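Local coordinates for protein NDP-rhamnosyltransferase (Saccharopolyspora spinosa, PDB 3TSA) that belongs to the glycosyltransferases of GT-B fold, built from two Rossmann-like domains that each carry a parallel beta sheet, at residues A[311-316]-A[338-343]; A[223-228]-A[235-240]; A[297-302]-A[319-324]. One frame throughout, in Å; residues are numbered along the deposited sequence.

Contact 1: A[311-316]-A[338-343]; sequences VLPQYF and QAQSDH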
ATOM      1  N   VAL A 311     -24.958   0.650 -16.567  1.00 11.98           N
ATOM      2  CA  VAL A 311     -23.649   0.950 -17.121  1.00 12.08           C
ATOM      3  C   VAL A 311     -23.844   1.898 -18.301  1.00 12.45           C
ATOM      4  O   VAL A 311     -24.701   1.659 -19.139  1.00 14.07           O
ATOM      5  CB  VAL A 311     -22.921  -0.309 -17.610  1.00 11.21           C
ATOM      6  CG1 VAL A 311     -21.442   0.061 -17.902  1.00 12.85           C
ATOM      7  CG2 VAL A 311     -22.912  -1.423 -16.489  1.00 14.15           C
ATOM      8  N   LEU A 312     -23.135   3.008 -18.259  1.00 11.02           N
ATOM      9  CA  LEU A 312     -23.164   3.963 -19.406  1.00 11.36           C
ATOM     10  C   LEU A 312     -21.815   3.951 -20.041  1.00 10.88           C
ATOM     11  O   LEU A 312     -20.974   4.824 -19.844  1.00 12.11           O
ATOM     12  CB  LEU A 312     -23.509   5.344 -18.862  1.00 13.06           C
ATOM     13  CG  LEU A 312     -24.866   5.685 -18.174  1.00 19.67           C
ATOM     14  CD1 LEU A 312     -25.123   4.943 -16.959  1.00 22.33           C
ATOM     15  CD2 LEU A 312     -24.707   7.160 -17.756  1.00 26.62           C
ATOM     16  N   PRO A 313     -21.546   2.953 -20.920  1.00 10.76           N
ATOM     17  CA  PRO A 313     -20.192   2.863 -21.455  1.00 11.68           C
ATOM     18  C   PRO A 313     -19.814   4.056 -22.367  1.00 12.88           C
ATOM     19  O   PRO A 313     -20.718   4.649 -22.996  1.00 12.51           O
ATOM     20  CB  PRO A 313     -20.276   1.577 -22.323  1.00 13.29           C
ATOM     21  CG  PRO A 313     -21.789   1.486 -22.744  1.00 10.71           C
ATOM     22  CD  PRO A 313     -22.460   1.932 -21.457  1.00 11.37           C
ATOM     23  N   GLN A 314     -18.547   4.360 -22.373  1.00 11.77           N
ATOM     24  CA  GLN A 314     -18.008   5.539 -23.091  1.00 13.18           C
ATOM     25  C   GLN A 314     -16.922   5.178 -24.085  1.00 13.90           C
ATOM     26  O   GLN A 314     -16.894   5.692 -25.223  1.00 14.16           O
ATOM     27  CB  GLN A 314     -17.490   6.587 -22.074  1.00 12.26           C
ATOM     28  CG  GLN A 314     -18.500   6.988 -21.009  1.00 11.82           C
ATOM     29  CD  GLN A 314     -19.762   7.658 -21.595  1.00 11.00           C
ATOM     30  OE1 GLN A 314     -20.866   7.400 -21.116  1.00 17.47           O
ATOM     31  NE2 GLN A 314     -19.586   8.480 -22.633  1.00  8.97           N
ATOM     32  N   TYR A 315     -15.980   4.328 -23.676  1.00 11.42           N
ATOM     33  CA  TYR A 315     -14.826   4.131 -24.505  1.00 13.87           C
ATOM     34  C   TYR A 315     -14.131   2.802 -24.162  1.00 12.49           C
ATOM     35  O   TYR A 315     -14.520   2.109 -23.200  1.00 11.81           O
ATOM     36  CB  TYR A 315     -13.855   5.323 -24.409  1.00 10.63           C
ATOM     37  CG  TYR A 315     -13.302   5.690 -23.020  1.00 17.26           C
ATOM     38  CD1 TYR A 315     -13.061   4.736 -21.969  1.00 20.64           C
ATOM     39  CD2 TYR A 315     -12.935   7.020 -22.796  1.00 23.23           C
ATOM     40  CE1 TYR A 315     -12.508   5.169 -20.745  1.00 21.63           C
ATOM     41  CE2 TYR A 315     -12.366   7.410 -21.649  1.00 29.15           C
ATOM     42  CZ  TYR A 315     -12.170   6.511 -20.626  1.00 26.18           C
ATOM     43  OH  TYR A 315     -11.587   6.976 -19.470  1.00 28.10           O
ATOM     44  N   PHE A 316     -13.112   2.469 -24.958  1.00 13.39           N
ATOM     45  CA  PHE A 316     -12.280   1.254 -24.754  1.00 14.88           C
ATOM     46  C   PHE A 316     -13.076  -0.026 -24.524  1.00 11.96           C
ATOM     47  O   PHE A 316     -13.847  -0.413 -25.412  1.00 14.04           O
ATOM     48  CB  PHE A 316     -11.167   1.536 -23.748  1.00 16.57           C
ATOM     49  CG  PHE A 316     -10.218   2.575 -24.253  1.00 24.34           C
ATOM     50  CD1 PHE A 316      -9.424   2.320 -25.398  1.00 27.01           C
ATOM     51  CD2 PHE A 316     -10.235   3.882 -23.727  1.00 31.14           C
ATOM     52  CE1 PHE A 316      -8.575   3.337 -25.968  1.00 26.25           C
ATOM     53  CE2 PHE A 316      -9.403   4.919 -24.293  1.00 35.98           C
ATOM     54  CZ  PHE A 316      -8.564   4.618 -25.414  1.00 34.86           C
ATOM     55  N   GLN A 338     -28.018   8.057 -27.538  1.00 14.47           N
ATOM     56  CA  GLN A 338     -29.464   8.111 -27.566  1.00 14.56           C
ATOM     57  C   GLN A 338     -30.127   7.435 -26.358  1.00 15.07           C
ATOM     58  O   GLN A 338     -31.130   7.992 -25.824  1.00 15.74           O
ATOM     59  CB  GLN A 338     -30.049   7.629 -28.902  1.00 13.88           C
ATOM     60  CG  GLN A 338     -29.915   6.211 -29.225  1.00 13.85           C
ATOM     61  CD  GLN A 338     -30.947   5.341 -28.497  1.00 15.50           C
ATOM     62  OE1 GLN A 338     -32.116   5.726 -28.340  1.00 17.20           O
ATOM     63  NE2 GLN A 338     -30.536   4.134 -28.098  1.00 16.84           N
ATOM     64  N   ALA A 339     -29.573   6.289 -25.919  1.00 14.65           N
ATOM     65  CA  ALA A 339     -30.062   5.667 -24.689  1.00 14.35           C
ATOM     66  C   ALA A 339     -29.664   6.447 -23.448  1.00 12.71           C
ATOM     67  O   ALA A 339     -30.452   6.624 -22.507  1.00 13.93           O
ATOM     68  CB  ALA A 339     -29.537   4.208 -24.610  1.00 13.22           C
ATOM     69  N   GLN A 340     -28.420   6.866 -23.391  1.00 12.52           N
ATOM     70  CA  GLN A 340     -27.912   7.503 -22.155  1.00 13.41           C
ATOM     71  C   GLN A 340     -28.593   8.839 -21.848  1.00 14.93           C
ATOM     72  O   GLN A 340     -28.721   9.222 -20.675  1.00 14.74           O
ATOM     73  CB  GLN A 340     -26.392   7.643 -22.148  1.00 11.29           C
ATOM     74  CG  GLN A 340     -25.673   6.303 -22.200  1.00 13.46           C
ATOM     75  CD  GLN A 340     -24.215   6.410 -22.408  1.00 12.51           C
ATOM     76  OE1 GLN A 340     -23.581   7.463 -22.250  1.00 12.28           O
ATOM     77  NE2 GLN A 340     -23.623   5.265 -22.753  1.00 10.32           N
ATOM     78  N   SER A 341     -29.017   9.535 -22.915  1.00 14.24           N
ATOM     79  CA  SER A 341     -29.669  10.855 -22.846  1.00 15.65           C
ATOM     80  C   SER A 341     -31.202  10.714 -22.818  1.00 16.15           C
ATOM     81  O   SER A 341     -31.871  11.736 -22.876  1.00 18.97           O
ATOM     82  CB  SER A 341     -29.266  11.746 -24.053  1.00 14.75           C
ATOM     83  OG  SER A 341     -29.639  11.164 -25.281  1.00 14.69           O
ATOM     84  N   ASP A 342     -31.726   9.492 -22.797  1.00 15.96           N
ATOM     85  CA  ASP A 342     -33.192   9.217 -22.763  1.00 15.31           C
ATOM     86  C   ASP A 342     -33.557   9.187 -21.278  1.00 16.98           C
ATOM     87  O   ASP A 342     -33.446   8.151 -20.638  1.00 15.10           O
ATOM     88  CB  ASP A 342     -33.499   7.903 -23.477  1.00 16.36           C
ATOM     89  CG  ASP A 342     -34.980   7.667 -23.654  1.00 18.75           C
ATOM     90  OD1 ASP A 342     -35.747   8.209 -22.845  1.00 17.95           O
ATOM     91  OD2 ASP A 342     -35.321   6.850 -24.549  1.00 22.56           O
ATOM     92  N   HIS A 343     -33.994  10.324 -20.748  1.00 16.92           N
ATOM     93  CA  HIS A 343     -34.175  10.480 -19.284  1.00 18.00           C
ATOM     94  C   HIS A 343     -35.244   9.495 -18.814  1.00 17.40           C
ATOM     95  O   HIS A 343     -35.130   8.823 -17.762  1.00 15.92           O
ATOM     96  CB  HIS A 343     -34.595  11.915 -18.909  1.00 19.30           C
ATOM     97  CG  HIS A 343     -35.011  12.044 -17.469  1.00 21.64           C
ATOM     98  ND1 HIS A 343     -34.107  12.040 -16.439  1.00 19.50           N
ATOM     99  CD2 HIS A 343     -36.231  12.188 -16.903  1.00 23.03           C
ATOM    100  CE1 HIS A 343     -34.742  12.171 -15.290  1.00 23.82           C
ATOM    101  NE2 HIS A 343     -36.034  12.260 -15.542  1.00 19.89           N
TER

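Contact 2: A[223-228]-A[235-240]; sequences ICMGRM and PAPLLR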
ATOM      1  N   ILE A 223     -23.530   6.550  -7.630  1.00 11.96           N
ATOM      2  CA  ILE A 223     -23.094   6.993  -8.945  1.00 12.32           C
ATOM      3  C   ILE A 223     -21.621   7.234  -8.794  1.00 14.55           C
ATOM      4  O   ILE A 223     -21.200   8.073  -7.977  1.00 14.93           O
ATOM      5  CB  ILE A 223     -23.827   8.306  -9.392  1.00 11.19           C
ATOM      6  CG1 ILE A 223     -25.313   8.036  -9.524  1.00 13.18           C
ATOM      7  CG2 ILE A 223     -23.152   8.851 -10.677  1.00 10.45           C
ATOM      8  CD1 ILE A 223     -26.092   9.418  -9.606  1.00 13.80           C
ATOM      9  N   CYS A 224     -20.824   6.448  -9.544  1.00 14.36           N
ATOM     10  CA  CYS A 224     -19.376   6.462  -9.390  1.00 16.30           C
ATOM     11  C   CYS A 224     -18.740   6.479 -10.785  1.00 18.00           C
ATOM     12  O   CYS A 224     -18.952   5.527 -11.620  1.00 15.79           O
ATOM     13  CB  CYS A 224     -18.967   5.246  -8.606  1.00 15.90           C
ATOM     14  SG  CYS A 224     -17.147   5.332  -8.300  1.00 21.67           S
ATOM     15  N   MET A 225     -18.117   7.621 -11.079  1.00 18.29           N
ATOM     16  CA  MET A 225     -17.426   7.885 -12.357  1.00 20.30           C
ATOM     17  C   MET A 225     -16.035   8.465 -12.029  1.00 18.89           C
ATOM     18  O   MET A 225     -15.938   9.351 -11.163  1.00 22.45           O
ATOM     19  CB  MET A 225     -18.261   8.821 -13.252  1.00 20.21           C
ATOM     20  CG  MET A 225     -19.440   8.045 -13.737  1.00 24.71           C
ATOM     21  SD  MET A 225     -20.544   9.086 -14.617  1.00 27.53           S
ATOM     22  CE  MET A 225     -22.031   8.051 -14.614  1.00 24.56           C
ATOM     23  N   GLY A 226     -14.985   7.920 -12.649  1.00 19.64           N
ATOM     24  CA  GLY A 226     -13.602   8.378 -12.378  1.00 19.87           C
ATOM     25  C   GLY A 226     -13.117   9.612 -13.150  1.00 21.41           C
ATOM     26  O   GLY A 226     -13.809  10.158 -14.021  1.00 17.29           O
ATOM     27  N   ARG A 227     -11.937  10.080 -12.776  1.00 20.35           N
ATOM     28  CA  ARG A 227     -11.325  11.191 -13.406  1.00 21.69           C
ATOM     29  C   ARG A 227     -11.148  10.968 -14.896  1.00 21.35           C
ATOM     30  O   ARG A 227     -11.435  11.865 -15.714  1.00 20.95           O
ATOM     31  CB  ARG A 227      -9.976  11.345 -12.717  1.00 23.05           C
ATOM     32  CG  ARG A 227      -9.131  12.484 -13.179  1.00 25.34           C
ATOM     33  CD  ARG A 227      -7.980  12.643 -12.216  1.00 25.31           C
ATOM     34  NE  ARG A 227      -8.451  13.457 -11.078  1.00 33.05           N
ATOM     35  CZ  ARG A 227      -8.125  13.261  -9.800  1.00 37.41           C
ATOM     36  NH1 ARG A 227      -7.330  12.264  -9.480  1.00 39.70           N
ATOM     37  NH2 ARG A 227      -8.622  14.069  -8.839  1.00 39.54           N
ATOM     38  N   MET A 228     -10.608   9.813 -15.286  1.00 22.40           N
ATOM     39  CA  MET A 228     -10.255   9.722 -16.740  1.00 21.94           C
ATOM     40  C   MET A 228     -11.517   9.800 -17.581  1.00 21.11           C
ATOM     41  O   MET A 228     -11.499  10.475 -18.588  1.00 18.71           O
ATOM     42  CB  MET A 228      -9.464   8.461 -17.151  1.00 24.21           C
ATOM     43  CG  MET A 228      -8.036   8.297 -16.683  1.00 31.69           C
ATOM     44  SD  MET A 228      -6.761   9.471 -17.182  1.00 47.42           S
ATOM     45  CE  MET A 228      -6.842   9.324 -19.001  1.00 44.79           C
ATOM     46  N   PRO A 235     -19.425  16.762 -18.297  1.00 20.02           N
ATOM     47  CA  PRO A 235     -20.372  16.461 -17.223  1.00 17.97           C
ATOM     48  C   PRO A 235     -21.512  15.528 -17.641  1.00 18.03           C
ATOM     49  O   PRO A 235     -22.222  14.984 -16.760  1.00 16.71           O
ATOM     50  CB  PRO A 235     -20.942  17.815 -16.827  1.00 19.83           C
ATOM     51  CG  PRO A 235     -20.213  18.839 -17.694  1.00 22.70           C
ATOM     52  CD  PRO A 235     -19.263  18.204 -18.602  1.00 22.82           C
ATOM     53  N   ALA A 236     -21.772  15.373 -18.940  1.00 15.31           N
ATOM     54  CA  ALA A 236     -23.058  14.772 -19.357  1.00 16.09           C
ATOM     55  C   ALA A 236     -23.444  13.447 -18.693  1.00 14.40           C
ATOM     56  O   ALA A 236     -24.562  13.368 -18.220  1.00 13.84           O
ATOM     57  CB  ALA A 236     -23.195  14.652 -20.906  1.00 16.13           C
ATOM     58  N   PRO A 237     -22.550  12.441 -18.605  1.00 16.53           N
ATOM     59  CA  PRO A 237     -22.976  11.149 -17.998  1.00 14.57           C
ATOM     60  C   PRO A 237     -23.283  11.269 -16.484  1.00 16.15           C
ATOM     61  O   PRO A 237     -24.281  10.696 -15.995  1.00 16.18           O
ATOM     62  CB  PRO A 237     -21.844  10.188 -18.345  1.00 13.23           C
ATOM     63  CG  PRO A 237     -20.672  11.050 -18.495  1.00 16.70           C
ATOM     64  CD  PRO A 237     -21.179  12.339 -19.146  1.00 16.55           C
ATOM     65  N   LEU A 238     -22.583  12.192 -15.829  1.00 15.77           N
ATOM     66  CA  LEU A 238     -22.811  12.452 -14.404  1.00 15.35           C
ATOM     67  C   LEU A 238     -24.142  13.170 -14.243  1.00 15.96           C
ATOM     68  O   LEU A 238     -24.970  12.782 -13.411  1.00 15.73           O
ATOM     69  CB  LEU A 238     -21.695  13.298 -13.818  1.00 16.46           C
ATOM     70  CG  LEU A 238     -21.671  13.569 -12.304  1.00 15.99           C
ATOM     71  CD1 LEU A 238     -21.620  12.259 -11.462  1.00 17.78           C
ATOM     72  CD2 LEU A 238     -20.521  14.551 -11.940  1.00 16.80           C
ATOM     73  N   LEU A 239     -24.377  14.192 -15.057  1.00 14.64           N
ATOM     74  CA  LEU A 239     -25.622  14.958 -14.873  1.00 15.42           C
ATOM     75  C   LEU A 239     -26.779  14.030 -15.171  1.00 14.74           C
ATOM     76  O   LEU A 239     -27.842  14.095 -14.484  1.00 15.82           O
ATOM     77  CB  LEU A 239     -25.617  16.122 -15.886  1.00 15.63           C
ATOM     78  CG  LEU A 239     -24.583  17.200 -15.546  1.00 21.84           C
ATOM     79  CD1 LEU A 239     -24.488  18.302 -16.666  1.00 27.36           C
ATOM     80  CD2 LEU A 239     -24.896  17.785 -14.136  1.00 26.70           C
ATOM     81  N   ARG A 240     -26.616  13.210 -16.228  1.00 14.59           N
ATOM     82  CA  ARG A 240     -27.699  12.313 -16.645  1.00 14.29           C
ATOM     83  C   ARG A 240     -28.011  11.339 -15.551  1.00 14.37           C
ATOM     84  O   ARG A 240     -29.175  11.107 -15.269  1.00 11.95           O
ATOM     85  CB  ARG A 240     -27.377  11.541 -17.931  1.00 13.82           C
ATOM     86  CG  ARG A 240     -27.482  12.429 -19.182  1.00 14.29           C
ATOM     87  CD  ARG A 240     -26.635  11.965 -20.376  1.00 15.95           C
ATOM     88  NE  ARG A 240     -26.786  12.919 -21.521  1.00 16.12           N
ATOM     89  CZ  ARG A 240     -25.999  12.943 -22.608  1.00 14.42           C
ATOM     90  NH1 ARG A 240     -24.944  12.184 -22.720  1.00 18.34           N
ATOM     91  NH2 ARG A 240     -26.233  13.869 -23.543  1.00 20.66           N
TER

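Contact 3: A[297-302]-A[319-324]; sequences GTAFTA and FDYARN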
ATOM      1  N   GLY A 297     -12.435  -0.935 -12.090  1.00 19.46           N
ATOM      2  CA  GLY A 297     -12.316  -0.908 -10.601  1.00 17.84           C
ATOM      3  C   GLY A 297     -13.683  -0.724  -9.907  1.00 16.29           C
ATOM      4  O   GLY A 297     -14.075  -1.517  -9.015  1.00 17.41           O
ATOM      5  N   THR A 298     -14.459   0.248 -10.405  1.00 16.36           N
ATOM      6  CA  THR A 298     -15.833   0.492  -9.893  1.00 15.17           C
ATOM      7  C   THR A 298     -16.668  -0.755 -10.160  1.00 16.30           C
ATOM      8  O   THR A 298     -17.340  -1.290  -9.237  1.00 14.92           O
ATOM      9  CB  THR A 298     -16.408   1.731 -10.499  1.00 14.22           C
ATOM     10  OG1 THR A 298     -15.655   2.885  -9.998  1.00 17.53           O
ATOM     11  CG2 THR A 298     -17.938   1.833 -10.149  1.00 16.38           C
ATOM     12  N   ALA A 299     -16.611  -1.230 -11.407  1.00 14.25           N
ATOM     13  CA  ALA A 299     -17.533  -2.340 -11.810  1.00 14.31           C
ATOM     14  C   ALA A 299     -17.160  -3.666 -11.153  1.00 14.29           C
ATOM     15  O   ALA A 299     -18.051  -4.417 -10.732  1.00 14.70           O
ATOM     16  CB  ALA A 299     -17.561  -2.467 -13.336  1.00 12.53           C
ATOM     17  N   PHE A 300     -15.865  -3.984 -11.090  1.00 14.59           N
ATOM     18  CA  PHE A 300     -15.476  -5.238 -10.495  1.00 15.95           C
ATOM     19  C   PHE A 300     -15.690  -5.191  -8.975  1.00 14.23           C
ATOM     20  O   PHE A 300     -15.975  -6.223  -8.363  1.00 12.65           O
ATOM     21  CB  PHE A 300     -14.016  -5.596 -10.850  1.00 15.05           C
ATOM     22  CG  PHE A 300     -13.826  -6.115 -12.243  1.00 16.92           C
ATOM     23  CD1 PHE A 300     -14.829  -6.077 -13.233  1.00 21.38           C
ATOM     24  CD2 PHE A 300     -12.603  -6.622 -12.578  1.00 15.87           C
ATOM     25  CE1 PHE A 300     -14.564  -6.605 -14.573  1.00 17.65           C
ATOM     26  CE2 PHE A 300     -12.369  -7.181 -13.835  1.00 15.06           C
ATOM     27  CZ  PHE A 300     -13.346  -7.119 -14.845  1.00 15.71           C
ATOM     28  N   THR A 301     -15.593  -4.001  -8.361  1.00 14.65           N
ATOM     29  CA  THR A 301     -15.853  -3.912  -6.926  1.00 13.81           C
ATOM     30  C   THR A 301     -17.334  -4.184  -6.714  1.00 13.98           C
ATOM     31  O   THR A 301     -17.699  -4.948  -5.817  1.00 15.30           O
ATOM     32  CB  THR A 301     -15.468  -2.546  -6.361  1.00 14.50           C
ATOM     33  OG1 THR A 301     -14.051  -2.403  -6.420  1.00 15.51           O
ATOM     34  CG2 THR A 301     -15.924  -2.358  -4.939  1.00 14.10           C
ATOM     35  N   ALA A 302     -18.201  -3.526  -7.528  1.00 13.62           N
ATOM     36  CA  ALA A 302     -19.618  -3.782  -7.448  1.00 12.96           C
ATOM     37  C   ALA A 302     -19.886  -5.305  -7.662  1.00 12.50           C
ATOM     38  O   ALA A 302     -20.629  -5.911  -6.863  1.00 13.40           O
ATOM     39  CB  ALA A 302     -20.420  -2.914  -8.435  1.00 13.54           C
ATOM     40  N   PHE A 319     -17.989  -0.879 -23.507  1.00 11.67           N
ATOM     41  CA  PHE A 319     -19.132  -1.472 -24.233  1.00 11.22           C
ATOM     42  C   PHE A 319     -19.243  -2.939 -24.092  1.00 12.10           C
ATOM     43  O   PHE A 319     -20.320  -3.439 -23.901  1.00 11.82           O
ATOM     44  CB  PHE A 319     -19.039  -1.063 -25.756  1.00 10.79           C
ATOM     45  CG  PHE A 319     -19.098   0.445 -25.881  1.00 11.50           C
ATOM     46  CD1 PHE A 319     -20.357   1.066 -25.846  1.00 12.87           C
ATOM     47  CD2 PHE A 319     -17.915   1.205 -25.935  1.00 10.89           C
ATOM     48  CE1 PHE A 319     -20.446   2.533 -25.862  1.00 11.01           C
ATOM     49  CE2 PHE A 319     -17.996   2.651 -25.952  1.00 13.92           C
ATOM     50  CZ  PHE A 319     -19.244   3.279 -25.860  1.00 12.36           C
ATOM     51  N   ASP A 320     -18.107  -3.653 -24.234  1.00 11.68           N
ATOM     52  CA  ASP A 320     -18.064  -5.093 -23.996  1.00 11.77           C
ATOM     53  C   ASP A 320     -18.477  -5.446 -22.591  1.00 11.32           C
ATOM     54  O   ASP A 320     -19.363  -6.295 -22.429  1.00 12.28           O
ATOM     55  CB  ASP A 320     -16.637  -5.591 -24.298  1.00 10.62           C
ATOM     56  CG  ASP A 320     -16.364  -5.551 -25.800  1.00 16.94           C
ATOM     57  OD1 ASP A 320     -16.883  -6.481 -26.474  1.00 17.59           O
ATOM     58  OD2 ASP A 320     -15.693  -4.645 -26.269  1.00 17.42           O
ATOM     59  N   TYR A 321     -17.890  -4.784 -21.579  1.00 10.66           N
ATOM     60  CA  TYR A 321     -18.295  -5.120 -20.213  1.00 10.47           C
ATOM     61  C   TYR A 321     -19.782  -4.847 -20.036  1.00 11.78           C
ATOM     62  O   TYR A 321     -20.498  -5.658 -19.484  1.00 11.34           O
ATOM     63  CB  TYR A 321     -17.564  -4.257 -19.204  1.00 10.47           C
ATOM     64  CG  TYR A 321     -18.017  -4.513 -17.839  1.00  9.94           C
ATOM     65  CD1 TYR A 321     -17.578  -5.640 -17.160  1.00 13.97           C
ATOM     66  CD2 TYR A 321     -18.880  -3.619 -17.195  1.00  9.20           C
ATOM     67  CE1 TYR A 321     -18.038  -5.918 -15.820  1.00 13.95           C
ATOM     68  CE2 TYR A 321     -19.347  -3.855 -15.886  1.00 11.16           C
ATOM     69  CZ  TYR A 321     -18.916  -5.005 -15.226  1.00 15.29           C
ATOM     70  OH  TYR A 321     -19.297  -5.281 -13.938  1.00 16.00           O
ATOM     71  N   ALA A 322     -20.251  -3.696 -20.513  1.00 12.43           N
ATOM     72  CA  ALA A 322     -21.660  -3.353 -20.308  1.00 12.37           C
ATOM     73  C   ALA A 322     -22.636  -4.393 -20.939  1.00 12.05           C
ATOM     74  O   ALA A 322     -23.612  -4.777 -20.286  1.00 11.80           O
ATOM     75  CB  ALA A 322     -21.977  -1.915 -20.828  1.00 13.15           C
ATOM     76  N   ARG A 323     -22.381  -4.777 -22.194  1.00 11.51           N
ATOM     77  CA  ARG A 323     -23.176  -5.733 -22.903  1.00 11.89           C
ATOM     78  C   ARG A 323     -23.126  -7.107 -22.192  1.00 10.67           C
ATOM     79  O   ARG A 323     -24.187  -7.782 -22.056  1.00 12.60           O
ATOM     80  CB  ARG A 323     -22.720  -5.895 -24.379  1.00 11.72           C
ATOM     81  CG  ARG A 323     -23.109  -4.754 -25.295  1.00 20.13           C
ATOM     82  CD  ARG A 323     -22.858  -5.206 -26.767  1.00 21.69           C
ATOM     83  NE  ARG A 323     -21.437  -5.584 -27.040  1.00 22.63           N
ATOM     84  CZ  ARG A 323     -20.618  -4.749 -27.687  1.00 18.74           C
ATOM     85  NH1 ARG A 323     -21.058  -3.549 -28.003  1.00 16.33           N
ATOM     86  NH2 ARG A 323     -19.386  -5.100 -27.952  1.00 20.30           N
ATOM     87  N   ASN A 324     -21.956  -7.440 -21.695  1.00 12.14           N
ATOM     88  CA  ASN A 324     -21.841  -8.803 -21.192  1.00 11.70           C
ATOM     89  C   ASN A 324     -22.428  -8.883 -19.808  1.00 11.96           C
ATOM     90  O   ASN A 324     -23.097  -9.877 -19.466  1.00 12.95           O
ATOM     91  CB  ASN A 324     -20.376  -9.240 -21.191  1.00 11.71           C
ATOM     92  CG  ASN A 324     -19.802  -9.349 -22.653  1.00 11.59           C
ATOM     93  OD1 ASN A 324     -20.530  -9.212 -23.683  1.00 14.43           O
ATOM     94  ND2 ASN A 324     -18.481  -9.468 -22.707  1.00 14.03           N
TER

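Contact 1: A[311-316]-A[338-343]
Gln340 extends from the end of helix 337-340 to Leu312 and Pro313, just past strand 309-311, and its side chain makes the contact. Ahead of it, Ala339 stays within the short helix, where its backbone N is bonded to OD1 of Asp336. Gln340 places CG beside its own backbone N (chi1 -62°) and then runs out almost straight, which carries the amide across to the opposite loop. There NE2 donates to O of Pro313 over 3.0 Å. The bond is nearly straight, 164° at the hydrogen, and lies close to the plane of the Gln340 amide, whereas the donor is tilted 18° from the plane of the accepting carbonyl. NE2 also bonds to O of Leu334, so two backbone carbonyls hold this nitrogen and fix the rotation of the amide.

Pro313 and Leu334 follow the adjacent parallel strands 309-311 and 331-333 at the edge of the C-terminal Rossmann-like sheet. One buried glutamine thus bridges the loops at the C-terminal ends of both strands. Van der Waals contact accompanies the bond, the amide lying against CH2 groups of the loop: Gln340 CD is 3.8 Å from Leu312 CB, and NE2 comes equally near CD of Pro313. Nearer its backbone, Gln340 CG is 4.2 Å from Leu312 CG.

After Gln340 the backbone turns away from the loop, and Asp342 N donates to Ala339 O at 3.2 Å. Asp342 then takes the N-cap position of helix 343-354, its OD1 accepting a hydrogen bond from the backbone N of Gln345. The same helix brings Phe346 onto Leu312.

Contact 2: A[223-228]-A[235-240]
The flat peptide group joining Pro237 to Leu238 carries the thioether end of Met225 over one of its faces, SD lying 3.9 Å from Leu238 N and CE 3.7 Å from Pro237 O. A second flat group of helix 236-246, the guanidinium of Arg240, has CB of Ala236 over one face, displaced toward the rim and 3.5 Å above the plane. This is the opening beta-alpha unit of the C-terminal Rossmann-like domain: strand 219-224 leads through the short helix 227-233 into helix 236-246, which packs against the sheet before strand 251-256 completes the beta-alpha-beta crossover.

Met225, in the loop just beyond the strand, spans the gap to the start of that helix. CG sits beside the backbone N, and the extended chain beyond it (chi2 174°, chi3 -163°) carries the sulfur to the N-terminal end of helix 236-246, where it also packs against CB of Pro237 at 4.1 Å. In the same part of the helix, Leu239 N is bonded to Pro235 O at 2.9 Å. Ala241 and Val242, further along the helix, continue the cover over Ile223, while Leu238 also rests on Ile255 of the neighbouring strand. From the strand itself, Ile223 crosses Leu238 at an angle, its CG2 branch 3.8 Å from Leu238 CD1.

Contact 3: A[297-302]-A[319-324]
This is a buried helix-to-helix contact, with the ring of Tyr321 on helix 318-327 bridging to Ala299 and Phe300 on helix 296-304, above strand 309-311. The backbones stay well apart, 8.9 Å between CA of Ala299 and CA of Tyr321, and the aromatic side chain spans that distance. With CG anti to the backbone N (chi1 176°), the tyrosine points at the facing helix. Its outer end presses on the methyl of Ala299, whose CB lies 3.4 Å from Tyr321 CE2. On the other side of the ring, CE1 of Tyr321 meets the edge of the Phe300 ring, near its plane, at 3.8 Å from Phe300 CE1.

The hydroxyl of Tyr321 is buried but satisfied, forming hydrogen bonds with NE2 of Gln309 and with OG1 of Thr303. Gln309 itself touches Ala299 and Ala302, while Val311 of the same strand touches Ala322, so both helices rest on one face of the sheet. Within helix 296-304, Thr301 OG1 returns to Gly297 O at 2.7 Å. Two neighbouring helices laid side by side over the parallel strand that connects them are characteristic of successive beta-alpha units in a Rossmann-like domain, here the C-terminal half of the GT-B fold.

In the fold
Following the chain from the N terminus, contact 2 comes first and closes a short connection that contains helix 227-233, tying the end of central strand 219-224 to helix 236-246. It is complete before the other two begin. Contact 3 then opens on helix 296-304, contact 1 opens after strand 309-311, and contact 3 closes on helix 318-327 before contact 1 closes at 338-343, so these two cross. Their overlap interlocks consecutive beta-alpha units: Pro313 and Val311 pack on helix 318-327. Contact 2 touches the other two through Leu312 against Pro237 and Cys224 against Thr298, linking strand 219-224 and helix 236-246 with helix 296-304 and the loop after strand 309-311.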